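Local coordinates for nourseothricin acetyltransferase (Streptomyces noursei, PDB 5C82), which probably inactivates the antibiotic nourseothricin by transferring an acetyl group onto it, as a member of the GNAT acyltransferase family, at residues R13-G18 / S79-A84; G28-D33 / T147-P152. The protein carries 1 engineered substitution. One frame throughout, in Å; residues are numbered along the deposited sequence.

Contact 1 of 2, residues R13-G18 / S79-A84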
# COMPACT_ATOMS: atom_id res chain seq x y z
N ARG A 13 -8.05 11.00 -25.11
CA ARG A 13 -6.88 10.40 -25.74
C ARG A 13 -5.80 10.05 -24.72
O ARG A 13 -5.87 10.41 -23.54
CB ARG A 13 -6.29 11.33 -26.84
CG ARG A 13 -5.94 12.75 -26.41
CD ARG A 13 -5.08 13.42 -27.48
NE ARG A 13 -4.82 14.84 -27.20
CZ ARG A 13 -3.91 15.28 -26.33
NH1 ARG A 13 -3.15 14.43 -25.65
NH2 ARG A 13 -3.75 16.58 -26.14
N THR A 14 -4.76 9.39 -25.20
CA THR A 14 -3.59 9.12 -24.40
C THR A 14 -2.83 10.46 -24.34
O THR A 14 -2.92 11.27 -25.28
CB THR A 14 -2.83 7.92 -24.98
OG1 THR A 14 -3.62 6.76 -24.73
CG2 THR A 14 -1.48 7.72 -24.34
N SER A 15 -2.21 10.75 -23.19
CA SER A 15 -1.46 11.99 -23.01
C SER A 15 -0.22 12.01 -23.93
O SER A 15 0.27 10.96 -24.36
CB SER A 15 -0.98 12.11 -21.57
OG SER A 15 0.09 11.20 -21.37
N VAL A 16 0.29 13.22 -24.19
CA VAL A 16 1.50 13.47 -24.98
C VAL A 16 2.38 14.37 -24.10
O VAL A 16 1.83 15.00 -23.19
CB VAL A 16 1.21 14.09 -26.39
CG1 VAL A 16 0.48 13.08 -27.29
CG2 VAL A 16 0.44 15.41 -26.31
N PRO A 17 3.73 14.46 -24.33
CA PRO A 17 4.56 15.33 -23.46
C PRO A 17 4.03 16.76 -23.29
O PRO A 17 4.06 17.28 -22.19
CB PRO A 17 5.94 15.30 -24.12
CG PRO A 17 5.96 14.03 -24.88
CD PRO A 17 4.55 13.77 -25.34
N GLY A 18 3.47 17.32 -24.36
CA GLY A 18 2.90 18.66 -24.40
C GLY A 18 1.72 18.93 -23.49
O GLY A 18 1.30 20.08 -23.36
N SER A 79 2.50 1.49 -17.65
CA SER A 79 2.06 2.81 -17.22
C SER A 79 1.35 3.55 -18.39
O SER A 79 1.74 3.35 -19.55
CB SER A 79 3.25 3.63 -16.72
OG SER A 79 2.87 4.95 -16.36
N ARG A 80 0.31 4.36 -18.08
CA ARG A 80 -0.43 5.16 -19.06
C ARG A 80 -1.22 6.30 -18.41
O ARG A 80 -1.71 6.15 -17.29
CB ARG A 80 -1.39 4.30 -19.89
CG ARG A 80 -1.79 4.92 -21.23
CD ARG A 80 -2.31 3.85 -22.13
NE ARG A 80 -2.43 4.26 -23.52
CZ ARG A 80 -2.12 3.47 -24.55
NH1 ARG A 80 -1.63 2.26 -24.34
NH2 ARG A 80 -2.27 3.91 -25.79
N THR A 81 -1.33 7.43 -19.12
CA THR A 81 -2.11 8.60 -18.72
C THR A 81 -3.14 8.90 -19.81
O THR A 81 -2.79 9.03 -20.98
CB THR A 81 -1.22 9.85 -18.46
OG1 THR A 81 -0.28 9.56 -17.43
CG2 THR A 81 -2.03 11.10 -18.08
N PHE A 82 -4.42 9.02 -19.41
CA PHE A 82 -5.51 9.41 -20.29
C PHE A 82 -5.98 10.80 -19.92
O PHE A 82 -6.12 11.11 -18.74
CB PHE A 82 -6.67 8.41 -20.23
CG PHE A 82 -6.29 7.01 -20.62
CD1 PHE A 82 -6.16 6.66 -21.96
CD2 PHE A 82 -6.14 6.02 -19.66
CE1 PHE A 82 -5.82 5.36 -22.33
CE2 PHE A 82 -5.79 4.72 -20.02
CZ PHE A 82 -5.66 4.39 -21.35
N VAL A 83 -6.18 11.65 -20.93
CA VAL A 83 -6.62 13.04 -20.74
C VAL A 83 -7.99 13.23 -21.35
O VAL A 83 -8.30 12.57 -22.34
CB VAL A 83 -5.60 14.08 -21.30
CG1 VAL A 83 -4.33 14.16 -20.45
CG2 VAL A 83 -5.27 13.82 -22.78
N ALA A 84 -8.76 14.16 -20.81
CA ALA A 84 -10.08 14.56 -21.31
C ALA A 84 -10.05 16.06 -21.54
O ALA A 84 -9.72 16.82 -20.62
CB ALA A 84 -11.17 14.22 -20.29
O HOH W 1 0.45 8.47 -21.38
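The first torsions set Thr-14 OG1 beside its own backbone N (chi1 -70°) and Arg-80 CG anti to its backbone N (chi1 -158°), and the Arg-80 chain then runs extended to NE. The two side chains cross at about a right angle, and Arg-80 NE donates to Thr-14 OG1 at 3.0 Å in a fairly straight bond (160° at the hydrogen), with the hydroxyl lying in the guanidinium plane. Arg-80 NH2 adds a weak second bond to the same oxygen, so two N-H groups of one edge converge on it. Arg-80 CG itself rests over a face of the Phe-82 ring, offset toward the rim.

The backbones pair as a short antiparallel ladder. Arg-13 and Val-83 form a hydrogen-bonded pair, Arg-13 N to Val-83 O at 3.2 Å and Val-83 N to Arg-13 O at 2.9 Å. Past the non-hydrogen-bonded pair Thr-14 and Phe-82, Ser-15 N donates to Thr-81 O at 2.9 Å, although the strand proper has ended at Thr-14. Water 1 extends the join, 2.8 Å from Ser-15 OG and accepting from Thr-81 N at 3.1 Å. On the face carrying Arg-13 and Val-83, Val-83 CG2 covers one side of the guanidinium, 3.6 Å from Arg-13 NH1. That nitrogen also donates to Thr-14 O at 3.2 Å and makes a salt bridge to Asp-19, which should keep the guanidinium from turning.

In the fold, this is where 11-14 adds an outer strand to the mixed sheet. Strand 79-85 is hydrogen-bonded on its far side to strand 91-100, and Arg-80 and Phe-82 both pack on Phe-133 of helix 122-137.

Contact 2 of 2, residues G28-D33 / T147-P152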
# COMPACT_ATOMS: atom_id res chain seq x y z
N GLY A 28 -6.94 20.26 -8.62
CA GLY A 28 -7.43 19.08 -7.92
C GLY A 28 -7.98 19.37 -6.53
O GLY A 28 -8.21 18.44 -5.75
N SER A 29 -8.20 20.66 -6.21
CA SER A 29 -8.68 21.03 -4.88
C SER A 29 -10.17 20.78 -4.78
O SER A 29 -10.84 20.66 -5.80
CB SER A 29 -8.36 22.49 -4.57
OG SER A 29 -9.11 23.34 -5.42
N PHE A 30 -10.67 20.67 -3.55
CA PHE A 30 -12.10 20.44 -3.28
C PHE A 30 -12.47 20.98 -1.89
O PHE A 30 -11.61 21.09 -1.02
CB PHE A 30 -12.42 18.92 -3.35
CG PHE A 30 -11.71 18.07 -2.33
CD1 PHE A 30 -10.48 17.47 -2.64
CD2 PHE A 30 -12.28 17.80 -1.09
CE1 PHE A 30 -9.83 16.67 -1.70
CE2 PHE A 30 -11.63 16.97 -0.16
CZ PHE A 30 -10.39 16.45 -0.46
N THR A 31 -13.75 21.25 -1.71
CA THR A 31 -14.36 21.71 -0.46
C THR A 31 -15.40 20.63 -0.09
O THR A 31 -16.11 20.12 -0.95
CB THR A 31 -14.92 23.12 -0.62
OG1 THR A 31 -13.85 24.00 -0.98
CG2 THR A 31 -15.57 23.64 0.65
N THR A 32 -15.42 20.24 1.19
CA THR A 32 -16.35 19.22 1.64
C THR A 32 -16.96 19.56 3.00
O THR A 32 -16.28 20.10 3.86
CB THR A 32 -15.67 17.82 1.60
OG1 THR A 32 -16.59 16.81 2.01
CG2 THR A 32 -14.37 17.75 2.42
N ASP A 33 -18.26 19.23 3.17
CA ASP A 33 -19.03 19.46 4.40
C ASP A 33 -18.93 18.23 5.32
O ASP A 33 -19.42 18.28 6.45
CB ASP A 33 -20.52 19.72 4.05
CG ASP A 33 -20.78 20.93 3.18
OD1 ASP A 33 -20.38 22.05 3.57
OD2 ASP A 33 -21.43 20.77 2.12
N THR A 147 -7.67 9.99 0.05
CA THR A 147 -7.63 10.53 1.41
C THR A 147 -9.02 10.45 2.03
O THR A 147 -10.02 10.69 1.34
CB THR A 147 -7.01 11.93 1.48
OG1 THR A 147 -7.12 12.36 2.83
CG2 THR A 147 -7.72 12.96 0.56
N ASN A 148 -9.08 10.10 3.32
CA ASN A 148 -10.30 9.98 4.11
C ASN A 148 -11.12 11.30 4.14
O ASN A 148 -12.34 11.27 4.35
CB ASN A 148 -9.94 9.51 5.53
CG ASN A 148 -9.30 10.61 6.33
OD1 ASN A 148 -8.22 11.08 6.01
ND2 ASN A 148 -10.03 11.16 7.29
N VAL A 149 -10.45 12.45 3.96
CA VAL A 149 -11.13 13.75 3.96
C VAL A 149 -11.86 14.00 2.64
O VAL A 149 -12.76 14.86 2.61
CB VAL A 149 -10.23 14.93 4.38
CG1 VAL A 149 -9.76 14.77 5.83
CG2 VAL A 149 -9.07 15.16 3.41
N ASN A 150 -11.52 13.24 1.57
CA ASN A 150 -12.19 13.38 0.27
C ASN A 150 -13.52 12.59 0.22
O ASN A 150 -13.69 11.73 -0.63
CB ASN A 150 -11.26 13.04 -0.91
CG ASN A 150 -11.62 13.74 -2.21
OD1 ASN A 150 -12.72 14.24 -2.41
ND2 ASN A 150 -10.70 13.80 -3.15
N ALA A 151 -14.49 12.94 1.10
CA ALA A 151 -15.84 12.32 1.12
C ALA A 151 -16.53 12.33 -0.29
O ALA A 151 -17.08 11.30 -0.68
CB ALA A 151 -16.74 13.00 2.16
N PRO A 152 -16.47 13.42 -1.10
CA PRO A 152 -17.09 13.38 -2.45
C PRO A 152 -16.47 12.39 -3.45
O PRO A 152 -17.20 11.85 -4.27
CB PRO A 152 -16.95 14.82 -2.96
CG PRO A 152 -16.77 15.66 -1.68
CD PRO A 152 -15.91 14.77 -0.83
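Thr-32 and Ala-151 are the closest CA pair, 6.9 Å apart, where strand 30-32 passes the type I turn from Thr-147 to Asn-150 and the start of helix 151-158. No hydrogen bond joins the two segments, and the side chains carry the contact.

Phe-30 has the largest share. Its CG sits between the backbone N and the carbonyl carbon (chi1 62°), and the ring lies on the side-chain amide of Asn-150 as a stack, the two planes only 9° apart. Asn-150 OD1 is 3.6 Å above the ring plane, over its centre, and the amide reaches across toward the rim, where Asn-150 ND2 comes 3.3 Å from Phe-30 CE1. At the ring edge Val-149 O lies 3.7 Å from Phe-30 CE2, and Phe-30 CZ touches Val-149 CG2 at 4.3 Å.

Thr-32 fills in beside the ring. Its CG2 comes 3.3 Å from Val-149 O, while Thr-32 OG1 lies 3.6 Å from Pro-152 CD and close to Ala-151 CB. That hydroxyl is bonded to Thr-34 O. Val-149 O, in turn, takes a weak bond from Ala-151 N across the inverse gamma turn centred on Asn-150.

Arg-118, which touches Phe-30, opens the RGHGVG sequence that in GNAT enzymes contacts the coenzyme A pyrophosphate, so the contact may border the acetyl-CoA cleft. A tartaric acid molecule, probably from crystallisation, lies about 4 Å from the Asn-150 side chain and could mark a pocket.

Chemically, an aromatic face covers one side of an amide, with OD1 over its centre and no N-H pointing into the ring: a stack, not an N-H...pi bond. As N-cap of helix 151-158, Asn-150 also accepts a weak bond at OD1 from Ala-153 N, so helix and ring together steady the amide.

From the N terminus, strand 11-14 comes first, and contact 1 brings it back against strand 79-85, closing a loop of 60 residues. Inside that loop lies 28-33, whose partner 147-152 comes much later, beyond helix 122-137, at the end of strand 141-147; contact 2 therefore closes a longer loop of 113 residues, and the two cross rather than nest. Contact 1 joins the N-terminal strand to the edge of the seven-stranded sheet. Contact 2 instead ties the three-stranded antiparallel sheet containing 30-32 to the turn and helix that follow strand 141-147. Their centres are 25 Å apart, on opposite sides of the chain's centre, and they do not touch.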